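Local coordinates for protein ATP phosphoribosyltransferase regulatory subunit (Bacillus halodurans, PDB 3OD1) that is probably required, as the regulatory partner of HisG, for the first step of histidine biosynthesis and may mediate feedback regulation by histidine, at residues B[220-226]-B[266-270]; B[143-147]-B[255-259]. All coordinates share one frame; numbering follows the deposited sequence.

How the contacts relate
Running from the N terminus, the chain first enters contact 2 through helix 139-155, then passes strand 162-167 and a series of helices before the 220-226 segment opens contact 1. Helix 240-258 brings 255-259 back against 143-147, closing a loop of 107 intervening residues; strand 265-268 follows directly and closes the shorter, 39-residue loop of contact 1. The segments alternate, so the two closures cross instead of nesting. Contact 1 adds the short strand 224-225 at the margin of the large mixed sheet, whereas contact 2 pairs two helices beside that sheet. Their centres lie about 19 Å apart, and Ile165 of strand 162-167 adjoins both.

Contact 1. Residues B[220-226]-B[266-270]; sequences LLSLRGG and KFDLT
Arg224 and Asp268 face each other as a non-hydrogen-bonded pair where strand 224-225 joins strand 265-268 antiparallel, at the edge of the mixed sheet of this class II synthetase-like fold. The backbone seam is short. Gly225 and Phe267 form the hydrogen-bonded pair, with Phe267 N to Gly225 O at 2.8 Å almost straight (179°) and Gly225 N returning to Phe267 O. Beyond the strand ends, Leu269 N reaches Leu223 O at 3.0 Å, at the inverse gamma turn centred on Leu223.

Apolar contacts line the type I beta turn from Leu220 to Leu223: Leu223 CB meets Leu269 CB at 3.9 Å, while Thr270 CG2 sits 3.7 Å from Leu221 CA. Tyr170 of helix 168-179 packs on both Leu223 and Leu269.

The charged pair lies on the other side from the Phe267 ring. Bent at chi3 (75°), the arginine chain brings Arg224 NE to Asp268 OD1 (2.9 Å) and Arg224 NH2 to Asp268 OD2 (3.1 Å), a side-on, two-nitrogen salt bridge. Both oxygens lie near the guanidinium plane, yet are met from above the carboxylate, the two planes standing 76° apart. Asp268 OD1 also accepts from Thr270 N, making an Asx turn, and from Thr270 OG1. Replacing Asp268 by an alanine is likely to leave the guanidinium without its counter-charge and Thr270 N and OG1 without their shared acceptor. Thr270 OG1, 2.6 Å from Asp268 OD1 on its syn side, is also hydrogen-bonded to Tyr197 OH.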
# COMPACT_ATOMS: atom_id res chain seq x y z
N LEU B 220 42.74 -8.05 0.69
CA LEU B 220 41.40 -7.62 0.28
C LEU B 220 40.57 -7.27 1.50
O LEU B 220 39.90 -6.25 1.53
CB LEU B 220 40.70 -8.73 -0.50
CG LEU B 220 39.21 -8.53 -0.79
CD1 LEU B 220 38.97 -7.22 -1.53
CD2 LEU B 220 38.70 -9.72 -1.58
N LEU B 221 40.64 -8.13 2.52
CA LEU B 221 39.87 -7.95 3.76
C LEU B 221 40.17 -6.64 4.48
O LEU B 221 39.36 -6.16 5.27
CB LEU B 221 40.14 -9.12 4.70
CG LEU B 221 39.10 -10.23 4.77
CD1 LEU B 221 38.44 -10.47 3.42
CD2 LEU B 221 39.73 -11.51 5.32
N SER B 222 41.33 -6.06 4.20
CA SER B 222 41.71 -4.82 4.85
C SER B 222 41.20 -3.58 4.12
O SER B 222 41.32 -2.47 4.64
CB SER B 222 43.23 -4.73 4.99
OG SER B 222 43.66 -5.36 6.18
N LEU B 223 40.64 -3.76 2.93
CA LEU B 223 40.22 -2.63 2.10
C LEU B 223 38.88 -2.08 2.57
O LEU B 223 37.86 -2.19 1.88
CB LEU B 223 40.15 -3.04 0.62
CG LEU B 223 41.45 -3.57 0.03
CD1 LEU B 223 41.23 -4.12 -1.38
CD2 LEU B 223 42.53 -2.48 0.04
N ARG B 224 38.88 -1.50 3.76
CA ARG B 224 37.67 -1.02 4.40
C ARG B 224 38.01 0.25 5.15
O ARG B 224 38.71 0.21 6.16
CB ARG B 224 37.13 -2.07 5.38
CG ARG B 224 37.15 -3.50 4.85
CD ARG B 224 36.51 -4.47 5.83
NE ARG B 224 35.04 -4.38 5.85
CZ ARG B 224 34.33 -4.19 6.95
NH1 ARG B 224 34.95 -4.04 8.11
NH2 ARG B 224 33.00 -4.14 6.89
N GLY B 225 37.53 1.39 4.65
CA GLY B 225 37.78 2.67 5.28
C GLY B 225 37.33 3.85 4.45
O GLY B 225 36.26 3.82 3.83
N GLY B 226 38.15 4.89 4.43
CA GLY B 226 37.83 6.12 3.72
C GLY B 226 38.32 6.08 2.29
O GLY B 226 38.73 5.03 1.79
N LYS B 266 31.68 5.61 2.84
CA LYS B 266 32.94 4.95 3.09
C LYS B 266 33.05 3.77 2.14
O LYS B 266 32.10 3.47 1.42
CB LYS B 266 33.05 4.54 4.56
CG LYS B 266 31.99 3.58 5.06
CD LYS B 266 32.14 3.37 6.55
CE LYS B 266 31.33 2.18 7.05
NZ LYS B 266 31.56 1.92 8.51
N PHE B 267 34.21 3.12 2.11
CA PHE B 267 34.42 2.04 1.17
C PHE B 267 34.60 0.71 1.87
O PHE B 267 35.29 0.62 2.88
CB PHE B 267 35.60 2.34 0.26
CG PHE B 267 35.38 3.55 -0.60
CD1 PHE B 267 34.79 3.43 -1.85
CD2 PHE B 267 35.75 4.81 -0.15
CE1 PHE B 267 34.57 4.55 -2.63
CE2 PHE B 267 35.54 5.93 -0.93
CZ PHE B 267 34.95 5.79 -2.18
N ASP B 268 33.94 -0.32 1.34
CA ASP B 268 34.10 -1.67 1.84
C ASP B 268 34.20 -2.63 0.67
O ASP B 268 33.20 -3.18 0.21
CB ASP B 268 32.95 -2.06 2.77
CG ASP B 268 33.08 -3.48 3.29
OD1 ASP B 268 34.15 -4.11 3.08
OD2 ASP B 268 32.12 -3.97 3.92
N LEU B 269 35.43 -2.82 0.19
CA LEU B 269 35.63 -3.63 -1.00
C LEU B 269 35.46 -5.12 -0.71
O LEU B 269 35.61 -5.94 -1.60
CB LEU B 269 37.00 -3.34 -1.63
CG LEU B 269 37.00 -2.17 -2.63
CD1 LEU B 269 36.36 -0.95 -2.01
CD2 LEU B 269 38.41 -1.84 -3.13
N THR B 270 35.11 -5.48 0.53
CA THR B 270 34.78 -6.88 0.80
C THR B 270 33.30 -7.15 0.52
O THR B 270 32.83 -8.29 0.58
CB THR B 270 35.09 -7.29 2.25
OG1 THR B 270 34.13 -6.71 3.13
CG2 THR B 270 36.50 -6.83 2.64

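Contact 2. Residues B[143-147]-B[255-259]; sequences GEVIA and VLESY
Ala147 CB sits over one face of the Tyr259 ring, 3.7 Å from the ring centroid and 19° off its normal, in a CH-pi contact. The methyl is offset toward the CG side of the ring, with CG itself 3.5 Å away. With its CG anti to the carbonyl carbon (chi1 -81°), Tyr259 reaches obliquely across helix 139-155, its OH ending 3.8 Å from Glu144 CB. That meeting involves the aliphatic part of the glutamate; its carboxylate is held by Tyr43 and Arg105.

Here the C-terminal end of helix 240-258 packs against helix 139-155 beside the large mixed sheet of the class II synthetase-like domain, and the nearest CA atoms, those of Gly143 and Leu256, are 5.6 Å apart. The glycine makes this closeness possible: a side chain there would run into Val255 CG1, which instead lies 3.8 Å from Gly143 CA. Leu256 puts CD2 between the two helices, 3.6 Å from Gly143 O and 3.9 Å from Ile146 CG2, its side chain crossing that of Ile146 at about a right angle. Both of these residues also touch Ile165 of strand 162-167 in the mixed sheet, while Ile352 of the second subunit packs against Tyr259.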
# COMPACT_ATOMS: atom_id res chain seq x y z
N GLY B 143 26.40 7.94 -8.92
CA GLY B 143 26.39 8.93 -7.85
C GLY B 143 25.01 9.45 -7.52
O GLY B 143 24.69 9.68 -6.35
N GLU B 144 24.18 9.61 -8.55
CA GLU B 144 22.81 10.09 -8.34
C GLU B 144 21.99 9.21 -7.40
O GLU B 144 21.38 9.70 -6.46
CB GLU B 144 22.07 10.25 -9.68
CG GLU B 144 20.60 10.69 -9.53
CD GLU B 144 19.83 10.66 -10.85
OE1 GLU B 144 20.47 10.77 -11.93
OE2 GLU B 144 18.59 10.51 -10.82
N VAL B 145 21.94 7.90 -7.65
CA VAL B 145 21.10 7.06 -6.80
C VAL B 145 21.61 7.01 -5.35
O VAL B 145 20.81 6.91 -4.43
CB VAL B 145 20.90 5.62 -7.35
CG1 VAL B 145 20.23 5.67 -8.72
CG2 VAL B 145 22.22 4.88 -7.42
N ILE B 146 22.92 7.10 -5.16
CA ILE B 146 23.46 7.08 -3.80
C ILE B 146 23.17 8.41 -3.11
O ILE B 146 22.74 8.44 -1.96
CB ILE B 146 24.97 6.77 -3.78
CG1 ILE B 146 25.23 5.32 -4.21
CG2 ILE B 146 25.54 7.04 -2.40
CD1 ILE B 146 26.72 4.96 -4.39
N ALA B 147 23.40 9.51 -3.83
CA ALA B 147 23.13 10.85 -3.33
C ALA B 147 21.66 11.08 -3.01
O ALA B 147 21.32 11.75 -2.04
CB ALA B 147 23.64 11.91 -4.32
N VAL B 255 31.95 12.36 -7.93
CA VAL B 255 30.55 12.74 -8.12
C VAL B 255 29.85 12.99 -6.79
O VAL B 255 29.12 13.97 -6.63
CB VAL B 255 29.76 11.67 -8.90
CG1 VAL B 255 28.29 12.07 -9.01
CG2 VAL B 255 30.36 11.44 -10.29
N LEU B 256 30.08 12.11 -5.82
CA LEU B 256 29.44 12.27 -4.51
C LEU B 256 29.92 13.55 -3.81
O LEU B 256 29.15 14.22 -3.10
CB LEU B 256 29.67 11.03 -3.64
CG LEU B 256 28.95 9.77 -4.14
CD1 LEU B 256 29.33 8.54 -3.34
CD2 LEU B 256 27.44 10.01 -4.10
N GLU B 257 31.20 13.89 -4.01
CA GLU B 257 31.75 15.13 -3.48
C GLU B 257 30.98 16.31 -4.04
O GLU B 257 30.59 17.21 -3.30
CB GLU B 257 33.24 15.26 -3.84
CG GLU B 257 34.15 14.26 -3.14
CD GLU B 257 35.62 14.59 -3.30
OE1 GLU B 257 36.12 14.55 -4.44
OE2 GLU B 257 36.27 14.88 -2.28
N SER B 258 30.75 16.30 -5.35
CA SER B 258 29.98 17.37 -5.98
C SER B 258 28.60 17.47 -5.36
O SER B 258 28.08 18.57 -5.18
CB SER B 258 29.87 17.14 -7.49
OG SER B 258 31.16 17.18 -8.07
N TYR B 259 28.01 16.33 -5.03
CA TYR B 259 26.73 16.34 -4.33
C TYR B 259 26.84 16.73 -2.86
O TYR B 259 25.84 16.82 -2.16
CB TYR B 259 26.02 14.99 -4.40
CG TYR B 259 25.27 14.72 -5.68
CD1 TYR B 259 24.02 15.28 -5.91
CD2 TYR B 259 25.79 13.87 -6.65
CE1 TYR B 259 23.31 15.02 -7.09
CE2 TYR B 259 25.10 13.60 -7.81
CZ TYR B 259 23.86 14.17 -8.03
OH TYR B 259 23.19 13.90 -9.20